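Local coordinates for protein arginine decarboxylase (Campylobacter jejuni subsp. jejuni, PDB 3NZP) that probably catalyses the decarboxylation of arginine to agmatine, the step leading into polyamine biosynthesis, with pyridoxal 5'-phosphate as cofactor, at residues Q437-V442 with S475-D480; P335-F340 with L441-L446; L465-E470 with E505-F510. One frame throughout, in Å; residues are numbered along the deposited sequence.

Interaction 1 (Q437-V442 with S475-D480); sequences QERYLV and SASIWD
The aliphatic part of R439 lies across one face of the W479 indole, an illustration of how a long polar side chain can serve as a hydrophobic cover. Its CB sits over the six-membered ring as a CH-pi contact, 3.4 Å from the ring centroid of W479 and 15° off the normal. CG continues over the same face toward CZ3 and also reaches S477 OG, at 3.3 Å. Bends at chi2 and chi3 carry CD past W479 CH2 and NE to CH2 and CZ3. The guanidinium plane stands 64° from that of the ring and turns its edge to W479, with CZ3 in its plane and R439 CZ 4.2 Å from W479 CH2. L441 CD1 meets the edge of the indole, near its plane, 3.3 Å from W479 CD1. F204 of the second subunit adds an edge-to-face ring contact with W479.

The two backbones run in nearly the same direction. W479 N donates to Y440 O at 2.9 Å and W479 O accepts from V442 N at 3.0 Å, so the N-H and C=O of the one residue W479 straddle L441. Farther back the pairing thins to weak bonds, although Q437 N still finds S475 OG at 2.7 Å. On the other side of the strand Y440 CB packs on I478 CG2, 3.7 Å away, while the Y440 hydroxyl bonds to H500 O.

A five-residue strand with a short, weakly bonded parallel partner forms part of the beta domain that accompanies the barrel in fold-type III pyridoxal-phosphate decarboxylases.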
# COMPACT_ATOMS: atom_id res chain seq x y z
N GLN B 437 12.52 7.89 -24.90
CA GLN B 437 13.75 7.39 -25.51
C GLN B 437 13.94 5.92 -25.18
O GLN B 437 14.04 5.08 -26.08
CB GLN B 437 14.96 8.19 -24.99
CG GLN B 437 15.17 9.56 -25.63
CD GLN B 437 15.61 9.47 -27.07
OE1 GLN B 437 14.98 8.79 -27.89
NE2 GLN B 437 16.71 10.14 -27.40
N GLU B 438 14.00 5.61 -23.88
CA GLU B 438 14.19 4.25 -23.40
C GLU B 438 13.55 4.01 -22.04
O GLU B 438 13.39 4.94 -21.24
CB GLU B 438 15.69 3.92 -23.31
CG GLU B 438 16.42 4.02 -24.63
CD GLU B 438 17.87 3.64 -24.51
OE1 GLU B 438 18.56 4.22 -23.65
OE2 GLU B 438 18.32 2.76 -25.27
N ARG B 439 13.18 2.76 -21.79
CA ARG B 439 12.56 2.35 -20.53
C ARG B 439 13.58 1.52 -19.78
O ARG B 439 13.91 0.41 -20.21
CB ARG B 439 11.32 1.52 -20.81
CG ARG B 439 10.13 2.33 -21.28
CD ARG B 439 9.74 2.05 -22.72
NE ARG B 439 8.31 1.71 -22.80
CZ ARG B 439 7.53 1.91 -23.86
NH1 ARG B 439 8.02 2.47 -24.96
NH2 ARG B 439 6.26 1.54 -23.82
N TYR B 440 14.09 2.04 -18.66
CA TYR B 440 15.09 1.34 -17.85
C TYR B 440 14.44 0.42 -16.83
O TYR B 440 13.71 0.87 -15.96
CB TYR B 440 16.00 2.33 -17.13
CG TYR B 440 16.82 3.23 -18.04
CD1 TYR B 440 16.20 4.15 -18.88
CD2 TYR B 440 18.21 3.16 -18.04
CE1 TYR B 440 16.94 4.99 -19.71
CE2 TYR B 440 18.97 4.00 -18.86
CZ TYR B 440 18.32 4.91 -19.69
OH TYR B 440 19.06 5.75 -20.49
N LEU B 441 14.74 -0.87 -16.95
CA LEU B 441 14.21 -1.88 -16.05
C LEU B 441 15.13 -1.97 -14.83
O LEU B 441 16.26 -2.43 -14.94
CB LEU B 441 14.17 -3.21 -16.77
CG LEU B 441 13.61 -4.39 -15.98
CD1 LEU B 441 12.12 -4.21 -15.81
CD2 LEU B 441 13.92 -5.69 -16.69
N VAL B 442 14.63 -1.53 -13.67
CA VAL B 442 15.42 -1.55 -12.44
C VAL B 442 15.08 -2.74 -11.56
O VAL B 442 13.92 -3.06 -11.35
CB VAL B 442 15.22 -0.28 -11.59
CG1 VAL B 442 16.50 0.06 -10.85
CG2 VAL B 442 14.77 0.88 -12.47
N SER B 475 15.42 10.42 -22.78
CA SER B 475 14.20 10.67 -22.02
C SER B 475 13.74 9.31 -21.51
O SER B 475 13.15 8.52 -22.24
CB SER B 475 13.12 11.30 -22.91
OG SER B 475 12.75 10.44 -23.97
N ALA B 476 14.00 9.05 -20.23
CA ALA B 476 13.67 7.76 -19.64
C ALA B 476 12.38 7.67 -18.82
O ALA B 476 11.80 8.67 -18.40
CB ALA B 476 14.84 7.29 -18.79
N SER B 477 11.95 6.43 -18.60
CA SER B 477 10.77 6.15 -17.79
C SER B 477 11.06 4.79 -17.18
O SER B 477 10.69 3.76 -17.72
CB SER B 477 9.52 6.10 -18.66
OG SER B 477 9.69 5.22 -19.75
N ILE B 478 11.76 4.81 -16.04
CA ILE B 478 12.15 3.59 -15.34
C ILE B 478 11.01 2.78 -14.74
O ILE B 478 10.12 3.32 -14.10
CB ILE B 478 13.13 3.90 -14.19
CG1 ILE B 478 12.48 4.82 -13.17
CG2 ILE B 478 14.36 4.63 -14.73
CD1 ILE B 478 13.44 5.27 -12.09
N TRP B 479 11.04 1.47 -14.97
CA TRP B 479 10.02 0.59 -14.42
C TRP B 479 10.65 -0.63 -13.73
O TRP B 479 11.74 -1.07 -14.10
CB TRP B 479 9.03 0.15 -15.51
CG TRP B 479 9.63 -0.50 -16.70
CD1 TRP B 479 10.65 -1.42 -16.73
CD2 TRP B 479 9.17 -0.38 -18.06
NE1 TRP B 479 10.83 -1.88 -18.01
CE2 TRP B 479 9.94 -1.26 -18.84
CE3 TRP B 479 8.17 0.39 -18.68
CZ2 TRP B 479 9.75 -1.41 -20.22
CZ3 TRP B 479 7.97 0.24 -20.05
CH2 TRP B 479 8.76 -0.65 -20.81
N ASP B 480 9.97 -1.15 -12.71
CA ASP B 480 10.49 -2.29 -11.97
C ASP B 480 10.12 -3.63 -12.61
O ASP B 480 9.32 -3.70 -13.54
CB ASP B 480 9.98 -2.26 -10.53
CG ASP B 480 8.53 -2.66 -10.40
OD1 ASP B 480 8.01 -2.68 -9.26
OD2 ASP B 480 7.90 -2.97 -11.44

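Interaction 2 (P335-F340 with L441-L446); sequences PVLELF and LVNFSL
L441 O receives the backbone N-H of L337 at 2.6 Å, nearly along the C=O axis, and the CA-H of V336 also approaches it, with V336 CA 3.5 Å from that oxygen. Two further backbone bonds flank this one: L441 N donates to E338 O at 3.0 Å, and N443 N donates to P335 O at 3.0 Å with an almost straight N-H...O angle of 173°. L337 and E338 thus both stand opposite the single residue L441, which defines a classic beta bulge in an antiparallel ladder. The extra residue is accommodated by the near-helical backbone of L337 (psi -62°).

The bulge also sorts the side chains. E338 and L441 lie side by side and point the same way, with E338 CB 4.0 Å from L441 CD2; they also pack on N161 and F134 of the second subunit. L337 instead turns toward N443, where its CD1 packs on N443 CB at 3.5 Å; P335 CG comes to the same CB from farther off. V336 and V442 form the non-hydrogen-bonded pair, and both side chains touch L511 of strand 510-513, the neighbour of 330-341. N443, at the centre of an inverse gamma turn, marks where the chain leaves the ladder.

Chemically, then, three backbone hydrogen bonds hold the segments in a buried setting, with the bulge placing both L337 and E338 against L441 and no charged group bridging the two.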
# COMPACT_ATOMS: atom_id res chain seq x y z
N PRO B 335 20.23 -1.65 -9.40
CA PRO B 335 20.93 -1.73 -10.68
C PRO B 335 19.97 -1.87 -11.87
O PRO B 335 18.92 -2.51 -11.76
CB PRO B 335 21.83 -2.95 -10.51
CG PRO B 335 21.02 -3.84 -9.65
CD PRO B 335 20.46 -2.88 -8.61
N VAL B 336 20.32 -1.28 -13.01
CA VAL B 336 19.47 -1.37 -14.18
C VAL B 336 19.68 -2.72 -14.85
O VAL B 336 20.76 -2.99 -15.37
CB VAL B 336 19.78 -0.29 -15.23
CG1 VAL B 336 18.71 -0.31 -16.31
CG2 VAL B 336 19.86 1.07 -14.57
N LEU B 337 18.65 -3.56 -14.85
CA LEU B 337 18.73 -4.89 -15.45
C LEU B 337 18.73 -4.84 -16.97
O LEU B 337 19.69 -5.28 -17.59
CB LEU B 337 17.57 -5.75 -14.99
CG LEU B 337 17.49 -5.87 -13.47
CD1 LEU B 337 16.22 -6.61 -13.05
CD2 LEU B 337 18.73 -6.59 -12.99
N GLU B 338 17.67 -4.34 -17.58
CA GLU B 338 17.63 -4.25 -19.04
C GLU B 338 17.33 -2.84 -19.52
O GLU B 338 16.94 -1.98 -18.73
CB GLU B 338 16.60 -5.22 -19.63
CG GLU B 338 17.11 -6.64 -19.84
CD GLU B 338 16.07 -7.53 -20.51
OE1 GLU B 338 15.07 -7.89 -19.85
OE2 GLU B 338 16.25 -7.86 -21.70
N LEU B 339 17.52 -2.63 -20.81
CA LEU B 339 17.28 -1.32 -21.41
C LEU B 339 16.32 -1.42 -22.60
O LEU B 339 16.76 -1.44 -23.75
CB LEU B 339 18.59 -0.70 -21.88
CG LEU B 339 18.99 0.68 -21.38
CD1 LEU B 339 17.82 1.65 -21.51
CD2 LEU B 339 19.44 0.58 -19.94
N PHE B 340 15.03 -1.49 -22.32
CA PHE B 340 14.04 -1.59 -23.39
C PHE B 340 13.86 -0.25 -24.09
O PHE B 340 13.32 0.68 -23.52
CB PHE B 340 12.69 -2.02 -22.82
CG PHE B 340 12.69 -3.42 -22.29
CD1 PHE B 340 11.50 -4.01 -21.88
CD2 PHE B 340 13.87 -4.15 -22.22
CE1 PHE B 340 11.49 -5.31 -21.41
CE2 PHE B 340 13.87 -5.45 -21.75
CZ PHE B 340 12.68 -6.04 -21.34
N LEU B 441 14.74 -0.87 -16.95
CA LEU B 441 14.21 -1.88 -16.05
C LEU B 441 15.13 -1.97 -14.83
O LEU B 441 16.26 -2.43 -14.94
CB LEU B 441 14.17 -3.21 -16.77
CG LEU B 441 13.61 -4.39 -15.98
CD1 LEU B 441 12.12 -4.21 -15.81
CD2 LEU B 441 13.92 -5.69 -16.69
N VAL B 442 14.63 -1.53 -13.67
CA VAL B 442 15.42 -1.55 -12.44
C VAL B 442 15.08 -2.74 -11.56
O VAL B 442 13.92 -3.06 -11.35
CB VAL B 442 15.22 -0.28 -11.59
CG1 VAL B 442 16.50 0.06 -10.85
CG2 VAL B 442 14.77 0.88 -12.47
N ASN B 443 16.12 -3.36 -11.03
CA ASN B 443 15.97 -4.53 -10.18
C ASN B 443 15.44 -4.17 -8.79
O ASN B 443 16.20 -4.15 -7.82
CB ASN B 443 17.32 -5.24 -10.03
CG ASN B 443 17.19 -6.62 -9.43
OD1 ASN B 443 18.20 -7.27 -9.13
ND2 ASN B 443 15.95 -7.09 -9.26
N PHE B 444 14.16 -3.88 -8.70
CA PHE B 444 13.57 -3.56 -7.41
C PHE B 444 12.07 -3.58 -7.57
O PHE B 444 11.57 -3.88 -8.65
CB PHE B 444 14.02 -2.19 -6.91
CG PHE B 444 13.28 -1.06 -7.54
CD1 PHE B 444 13.33 -0.86 -8.92
CD2 PHE B 444 12.53 -0.19 -6.76
CE1 PHE B 444 12.62 0.19 -9.52
CE2 PHE B 444 11.82 0.86 -7.34
CZ PHE B 444 11.86 1.05 -8.73
N SER B 445 11.35 -3.26 -6.51
CA SER B 445 9.90 -3.26 -6.57
C SER B 445 9.34 -1.88 -6.20
O SER B 445 9.67 -1.34 -5.14
CB SER B 445 9.35 -4.34 -5.62
OG SER B 445 7.95 -4.52 -5.77
N LEU B 446 8.52 -1.31 -7.08
CA LEU B 446 7.89 -0.00 -6.87
C LEU B 446 6.70 -0.11 -5.92
O LEU B 446 5.95 0.86 -5.73
CB LEU B 446 7.43 0.62 -8.20
CG LEU B 446 8.48 1.41 -9.00
CD1 LEU B 446 7.92 1.77 -10.37
CD2 LEU B 446 8.86 2.67 -8.24

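Interaction 3 (L465-E470 with E505-F510); sequences LDRLDE and EKENYF
R467 and E507 join two loops by a salt bridge, NH2 to OE1 at 3.1 Å, whose geometry shows how far such pairs may depart from the flat, two-pronged ideal. The guanidinium and carboxylate planes stand 87° apart, and NH2 meets OE1 from above the carboxylate plane, 71° out of it. E507 holds CG between its own N and carbonyl carbon and then bends at chi2; its other oxygen, OE2, takes the backbone N of D503. R467 has a left-handed backbone, and its chain is straight at chi2 until chi3 (-61°) turns NE aside. N508 O lies at the edge of the guanidinium, near its plane, 3.5 Å from R467 NH1.

Y509 meets R467 obliquely, with CE1 4.0 Å from R467 NE, while its hydroxyl bonds to H500 ND1. Deeper in, L465 N donates to F510 O at 3.1 Å, and L465 CD2 packs against F510 CB at 4.0 Å. Both of these residues also touch I333 of strand 330-341.

This gradation, from a partly exposed charged pair to a buried apolar contact, fits the end of the antiparallel pair 462-464 with 510-513 in the beta domain, where the two chains part into loops.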
# COMPACT_ATOMS: atom_id res chain seq x y z
N LEU B 465 23.91 6.85 -9.84
CA LEU B 465 24.94 6.96 -8.81
C LEU B 465 26.27 7.49 -9.31
O LEU B 465 27.09 7.97 -8.52
CB LEU B 465 25.16 5.61 -8.14
CG LEU B 465 24.27 5.36 -6.92
CD1 LEU B 465 22.80 5.42 -7.33
CD2 LEU B 465 24.62 4.01 -6.31
N ASP B 466 26.48 7.41 -10.62
CA ASP B 466 27.72 7.86 -11.21
C ASP B 466 27.46 8.31 -12.64
O ASP B 466 26.32 8.36 -13.10
CB ASP B 466 28.75 6.73 -11.21
CG ASP B 466 28.38 5.61 -12.17
OD1 ASP B 466 29.13 4.61 -12.25
OD2 ASP B 466 27.34 5.72 -12.86
N ARG B 467 28.55 8.63 -13.35
CA ARG B 467 28.48 9.07 -14.73
C ARG B 467 27.77 10.43 -14.80
O ARG B 467 27.16 10.78 -15.81
CB ARG B 467 27.73 8.04 -15.56
CG ARG B 467 28.29 7.85 -16.96
CD ARG B 467 27.46 6.85 -17.73
NE ARG B 467 27.47 5.54 -17.06
CZ ARG B 467 28.27 4.54 -17.39
NH1 ARG B 467 28.20 3.39 -16.72
NH2 ARG B 467 29.12 4.68 -18.41
N LEU B 468 27.88 11.20 -13.71
CA LEU B 468 27.25 12.52 -13.60
C LEU B 468 28.02 13.62 -14.30
O LEU B 468 27.46 14.67 -14.64
CB LEU B 468 27.07 12.87 -12.13
CG LEU B 468 26.07 11.97 -11.40
CD1 LEU B 468 26.18 12.15 -9.89
CD2 LEU B 468 24.67 12.28 -11.91
N ASP B 469 29.32 13.38 -14.51
CA ASP B 469 30.18 14.34 -15.19
C ASP B 469 29.79 14.40 -16.68
O ASP B 469 30.19 15.32 -17.40
CB ASP B 469 31.65 13.92 -15.03
CG ASP B 469 31.89 12.46 -15.41
OD1 ASP B 469 32.96 11.93 -15.05
OD2 ASP B 469 31.02 11.85 -16.07
N GLU B 470 28.99 13.43 -17.12
CA GLU B 470 28.50 13.35 -18.49
C GLU B 470 27.05 13.80 -18.55
O GLU B 470 26.31 13.65 -17.59
CB GLU B 470 28.59 11.92 -19.00
CG GLU B 470 29.99 11.37 -19.05
CD GLU B 470 30.02 9.86 -19.21
OE1 GLU B 470 29.35 9.35 -20.14
OE2 GLU B 470 30.71 9.20 -18.40
N GLU B 505 25.11 -4.91 -20.33
CA GLU B 505 26.04 -6.03 -20.34
C GLU B 505 27.51 -5.61 -20.43
O GLU B 505 28.40 -6.39 -20.11
CB GLU B 505 25.69 -6.98 -21.49
CG GLU B 505 25.54 -6.30 -22.84
CD GLU B 505 25.19 -7.28 -23.95
OE1 GLU B 505 24.17 -7.99 -23.82
OE2 GLU B 505 25.94 -7.35 -24.95
N LYS B 506 27.75 -4.37 -20.85
CA LYS B 506 29.11 -3.86 -20.98
C LYS B 506 29.59 -3.20 -19.68
O LYS B 506 30.76 -3.29 -19.32
CB LYS B 506 29.18 -2.84 -22.12
CG LYS B 506 30.58 -2.51 -22.61
CD LYS B 506 30.55 -1.50 -23.76
CE LYS B 506 31.91 -1.38 -24.43
NZ LYS B 506 32.35 -2.67 -25.04
N GLU B 507 28.67 -2.55 -18.98
CA GLU B 507 28.99 -1.89 -17.72
C GLU B 507 27.81 -1.93 -16.74
O GLU B 507 26.74 -2.44 -17.07
CB GLU B 507 29.43 -0.44 -17.99
CG GLU B 507 28.37 0.43 -18.67
CD GLU B 507 28.94 1.27 -19.80
OE1 GLU B 507 29.97 1.95 -19.60
OE2 GLU B 507 28.34 1.26 -20.90
N ASN B 508 28.03 -1.40 -15.54
CA ASN B 508 26.99 -1.38 -14.52
C ASN B 508 26.40 0.01 -14.37
O ASN B 508 27.12 1.01 -14.38
CB ASN B 508 27.56 -1.86 -13.18
CG ASN B 508 27.44 -3.37 -13.02
OD1 ASN B 508 28.14 -3.98 -12.20
ND2 ASN B 508 26.53 -3.97 -13.80
N TYR B 509 25.08 0.07 -14.25
CA TYR B 509 24.38 1.34 -14.12
C TYR B 509 23.38 1.26 -12.99
O TYR B 509 22.36 0.58 -13.11
CB TYR B 509 23.67 1.68 -15.43
CG TYR B 509 23.27 3.13 -15.56
CD1 TYR B 509 24.19 4.15 -15.31
CD2 TYR B 509 21.99 3.48 -15.97
CE1 TYR B 509 23.85 5.49 -15.46
CE2 TYR B 509 21.63 4.83 -16.12
CZ TYR B 509 22.57 5.82 -15.87
OH TYR B 509 22.24 7.15 -16.02
N PHE B 510 23.66 1.96 -11.89
CA PHE B 510 22.78 1.95 -10.73
C PHE B 510 21.95 3.23 -10.58
O PHE B 510 22.43 4.34 -10.84
CB PHE B 510 23.58 1.75 -9.44
CG PHE B 510 24.38 0.49 -9.41
CD1 PHE B 510 25.67 0.45 -9.92
CD2 PHE B 510 23.86 -0.67 -8.84
CE1 PHE B 510 26.42 -0.73 -9.87
CE2 PHE B 510 24.60 -1.85 -8.79
CZ PHE B 510 25.89 -1.88 -9.31

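How the interactions relate
The three contacts illustrate how one mixed sheet is knitted together. Interactions 1 and 2 share L441 and V442, so strand 438-442 has a parallel neighbour at 479-480 and an antiparallel one at 330-341. They meet again where D480 OD1 takes L446 N at 2.6 Å, a probable hydrogen bond. Interaction 3, away from the annotated sites, joins interaction 2 through V336 N and Y509 O, 2.8 Å apart, and interaction 1 by packing of Y440 on Y509. Between side chains, C483, the predicted proton donor, is about 8 Å from D480 of interaction 1 and 11 Å from L441 of interaction 2; a bound pyridoxal phosphate is about 11 and 14 Å from them.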